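Local coordinates for lipoprotein (Streptococcus pneumoniae, PDB 3CX3) that binds zinc and probably delivers it to an ABC transporter as the extracellular, lipid-attached solute-binding component of a zinc-uptake system, at residues A[180-188]-A[253-261]. Residues are numbered along the deposited sequence; the frame is centred on the assembly and turned at random.
With ZN (zinc ion), chain E.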
# COMPACT_ATOMS: atom_id res chain seq x y z
N PHE A 180 -3.67 -12.30 -13.68
CA PHE A 180 -3.35 -10.95 -14.19
C PHE A 180 -1.87 -10.60 -14.05
O PHE A 180 -1.16 -11.19 -13.24
CB PHE A 180 -4.27 -9.85 -13.59
CG PHE A 180 -4.22 -9.74 -12.09
CD1 PHE A 180 -4.84 -10.70 -11.27
CD2 PHE A 180 -3.57 -8.67 -11.49
CE1 PHE A 180 -4.80 -10.60 -9.87
CE2 PHE A 180 -3.52 -8.57 -10.09
CZ PHE A 180 -4.15 -9.54 -9.28
N VAL A 181 -1.41 -9.66 -14.86
CA VAL A 181 -0.02 -9.17 -14.79
C VAL A 181 0.12 -7.65 -14.61
O VAL A 181 -0.46 -6.84 -15.35
CB VAL A 181 0.94 -9.77 -15.89
CG1 VAL A 181 0.17 -10.37 -17.03
CG2 VAL A 181 1.96 -8.76 -16.38
N THR A 182 0.91 -7.32 -13.57
CA THR A 182 1.01 -5.97 -13.03
C THR A 182 2.45 -5.52 -13.12
O THR A 182 3.36 -6.34 -13.28
CB THR A 182 0.61 -5.91 -11.54
OG1 THR A 182 1.62 -6.54 -10.75
CG2 THR A 182 -0.73 -6.56 -11.28
N GLN A 183 2.65 -4.21 -12.97
CA GLN A 183 3.94 -3.61 -13.22
C GLN A 183 5.03 -4.02 -12.23
O GLN A 183 6.16 -4.34 -12.65
CB GLN A 183 3.83 -2.09 -13.31
CG GLN A 183 5.10 -1.50 -13.80
CD GLN A 183 5.01 -0.02 -14.01
OE1 GLN A 183 4.37 0.46 -14.96
NE2 GLN A 183 5.67 0.72 -13.14
N HIS A 184 4.73 -3.98 -10.93
CA HIS A 184 5.53 -4.75 -9.96
C HIS A 184 4.69 -5.65 -9.08
O HIS A 184 3.48 -5.64 -9.16
CB HIS A 184 6.50 -3.87 -9.18
CG HIS A 184 5.89 -3.12 -8.04
ND1 HIS A 184 5.14 -1.98 -8.20
CD2 HIS A 184 6.02 -3.31 -6.70
CE1 HIS A 184 4.79 -1.51 -7.01
NE2 HIS A 184 5.31 -2.31 -6.08
N THR A 185 5.35 -6.46 -8.26
CA THR A 185 4.63 -7.45 -7.45
C THR A 185 3.95 -6.79 -6.24
O THR A 185 4.47 -6.86 -5.11
CB THR A 185 5.56 -8.61 -6.95
OG1 THR A 185 6.33 -9.13 -8.04
CG2 THR A 185 4.74 -9.73 -6.33
N ALA A 186 2.78 -6.18 -6.47
CA ALA A 186 2.09 -5.51 -5.40
C ALA A 186 0.76 -6.12 -4.95
O ALA A 186 0.33 -5.90 -3.83
CB ALA A 186 1.90 -4.04 -5.75
N PHE A 187 0.12 -6.89 -5.82
CA PHE A 187 -1.27 -7.31 -5.64
C PHE A 187 -1.43 -8.72 -5.11
O PHE A 187 -2.50 -9.31 -5.20
CB PHE A 187 -2.01 -7.12 -6.96
CG PHE A 187 -2.05 -5.67 -7.38
CD1 PHE A 187 -3.12 -4.87 -7.01
CD2 PHE A 187 -0.99 -5.11 -8.09
CE1 PHE A 187 -3.14 -3.52 -7.37
CE2 PHE A 187 -1.02 -3.78 -8.44
CZ PHE A 187 -2.10 -2.98 -8.07
N SER A 188 -0.35 -9.23 -4.52
CA SER A 188 -0.22 -10.60 -4.08
C SER A 188 -1.24 -10.95 -2.99
O SER A 188 -1.62 -12.12 -2.85
CB SER A 188 1.22 -10.82 -3.60
OG SER A 188 1.41 -12.05 -2.90
N LYS A 253 -3.40 -1.37 -19.53
CA LYS A 253 -4.22 -0.59 -18.60
C LYS A 253 -3.50 -0.36 -17.28
O LYS A 253 -2.72 -1.20 -16.84
CB LYS A 253 -5.59 -1.22 -18.34
CG LYS A 253 -6.57 -0.98 -19.46
CD LYS A 253 -8.00 -0.92 -18.96
CE LYS A 253 -8.54 -2.31 -18.67
NZ LYS A 253 -10.04 -2.35 -18.74
N THR A 254 -3.77 0.78 -16.66
CA THR A 254 -3.11 1.17 -15.43
C THR A 254 -3.90 0.79 -14.19
O THR A 254 -5.11 0.98 -14.15
CB THR A 254 -2.76 2.69 -15.42
OG1 THR A 254 -2.65 3.16 -14.07
CG2 THR A 254 -3.82 3.48 -16.13
N LEU A 255 -3.19 0.26 -13.19
CA LEU A 255 -3.78 -0.27 -11.96
C LEU A 255 -2.95 0.28 -10.77
O LEU A 255 -1.74 0.02 -10.71
CB LEU A 255 -3.66 -1.78 -12.00
CG LEU A 255 -4.68 -2.87 -11.62
CD1 LEU A 255 -3.90 -3.90 -10.87
CD2 LEU A 255 -5.92 -2.42 -10.83
N ASN A 256 -3.58 1.00 -9.84
CA ASN A 256 -2.87 1.67 -8.73
C ASN A 256 -2.61 0.79 -7.48
O ASN A 256 -3.56 0.29 -6.84
CB ASN A 256 -3.63 2.92 -8.28
CG ASN A 256 -2.72 4.12 -8.01
OD1 ASN A 256 -3.02 5.24 -8.45
ND2 ASN A 256 -1.65 3.91 -7.25
N PRO A 257 -1.33 0.62 -7.13
CA PRO A 257 -0.98 -0.11 -5.91
C PRO A 257 -1.01 0.83 -4.69
O PRO A 257 -0.64 0.41 -3.57
CB PRO A 257 0.44 -0.59 -6.20
CG PRO A 257 1.04 0.38 -7.15
CD PRO A 257 -0.13 1.09 -7.87
N LEU A 258 -1.45 2.08 -4.92
CA LEU A 258 -1.61 3.13 -3.91
C LEU A 258 -0.35 3.56 -3.16
O LEU A 258 -0.41 4.11 -2.07
CB LEU A 258 -2.74 2.80 -2.93
CG LEU A 258 -4.06 2.32 -3.55
CD1 LEU A 258 -4.96 1.70 -2.47
CD2 LEU A 258 -4.81 3.41 -4.31
N GLU A 259 0.79 3.34 -3.78
CA GLU A 259 2.06 3.75 -3.22
C GLU A 259 2.30 5.26 -3.34
O GLU A 259 2.84 5.88 -2.42
CB GLU A 259 3.17 2.94 -3.86
CG GLU A 259 3.28 1.52 -3.33
CD GLU A 259 4.03 0.63 -4.27
OE1 GLU A 259 4.95 1.13 -4.94
OE2 GLU A 259 3.67 -0.56 -4.37
N SER A 260 1.92 5.83 -4.48
CA SER A 260 1.73 7.27 -4.62
C SER A 260 0.29 7.57 -4.24
O SER A 260 -0.55 6.67 -4.12
CB SER A 260 1.96 7.70 -6.07
OG SER A 260 3.25 7.35 -6.52
N ASP A 261 -0.00 8.85 -4.03
CA ASP A 261 -1.38 9.26 -3.86
C ASP A 261 -1.88 9.90 -5.14
O ASP A 261 -1.17 10.70 -5.75
CB ASP A 261 -1.57 10.18 -2.66
CG ASP A 261 -0.64 11.35 -2.67
OD1 ASP A 261 0.59 11.13 -2.71
OD2 ASP A 261 -1.15 12.49 -2.61
ZN ZN E . 5.22 -1.91 -4.04
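His-184 and Glu-259 meet across this contact through a shared zinc ion, not through a hydrogen bond. In His-184, rotation about the bond from CA to CB (chi1 80°) sets CG between the backbone N and the carbonyl carbon, and the imidazole passes with one face against CB of Ala-186, 3.8 Å above the ring plane and offset toward the rim. CE1 approaches CG of Pro-257 obliquely at 4.2 Å. ND1 is hydrogen-bonded to OE2 of Glu-233, a second-shell carboxylate that probably helps fix the ring's rotation. NE2 reaches the zinc at 2.1 Å, flanked by CD2 and CE1, which lie beside the metal without binding it. Glu-259, arriving from the opposite direction on a chain extended beyond CG, offers OE2 to the zinc, also at 2.1 Å. Its OE1 stays 3.2 Å from the metal, so the carboxylate binds essentially through one oxygen; its plane is turned 66° from the imidazole, with CD at the ring edge. His-44 and His-120 complete the site, which lies between two sheet-containing lobes, consistent with zinc-binding proteins of ABC importers.

Behind the metal lies an apolar layer. CD1 of Leu-255 sits over one face of the Phe-187 ring, offset toward the rim, 3.7 Å from the centroid and 20° off the normal, a CH-pi contact. At that ring's edge, O of Asn-256 lies 3.8 Å from CZ, and CB of Pro-257 packs 3.8 Å from CB of Ala-186. Both segments run on from C-terminal ends of strands of one parallel sheet, 180-182 and 252-254, with 230-232 between them. Three imidazoles, if neutral, and one carboxylate would leave a net positive charge on a divalent ion; Glu-233 probably offsets part of it while making NE2 a stronger electron-pair donor.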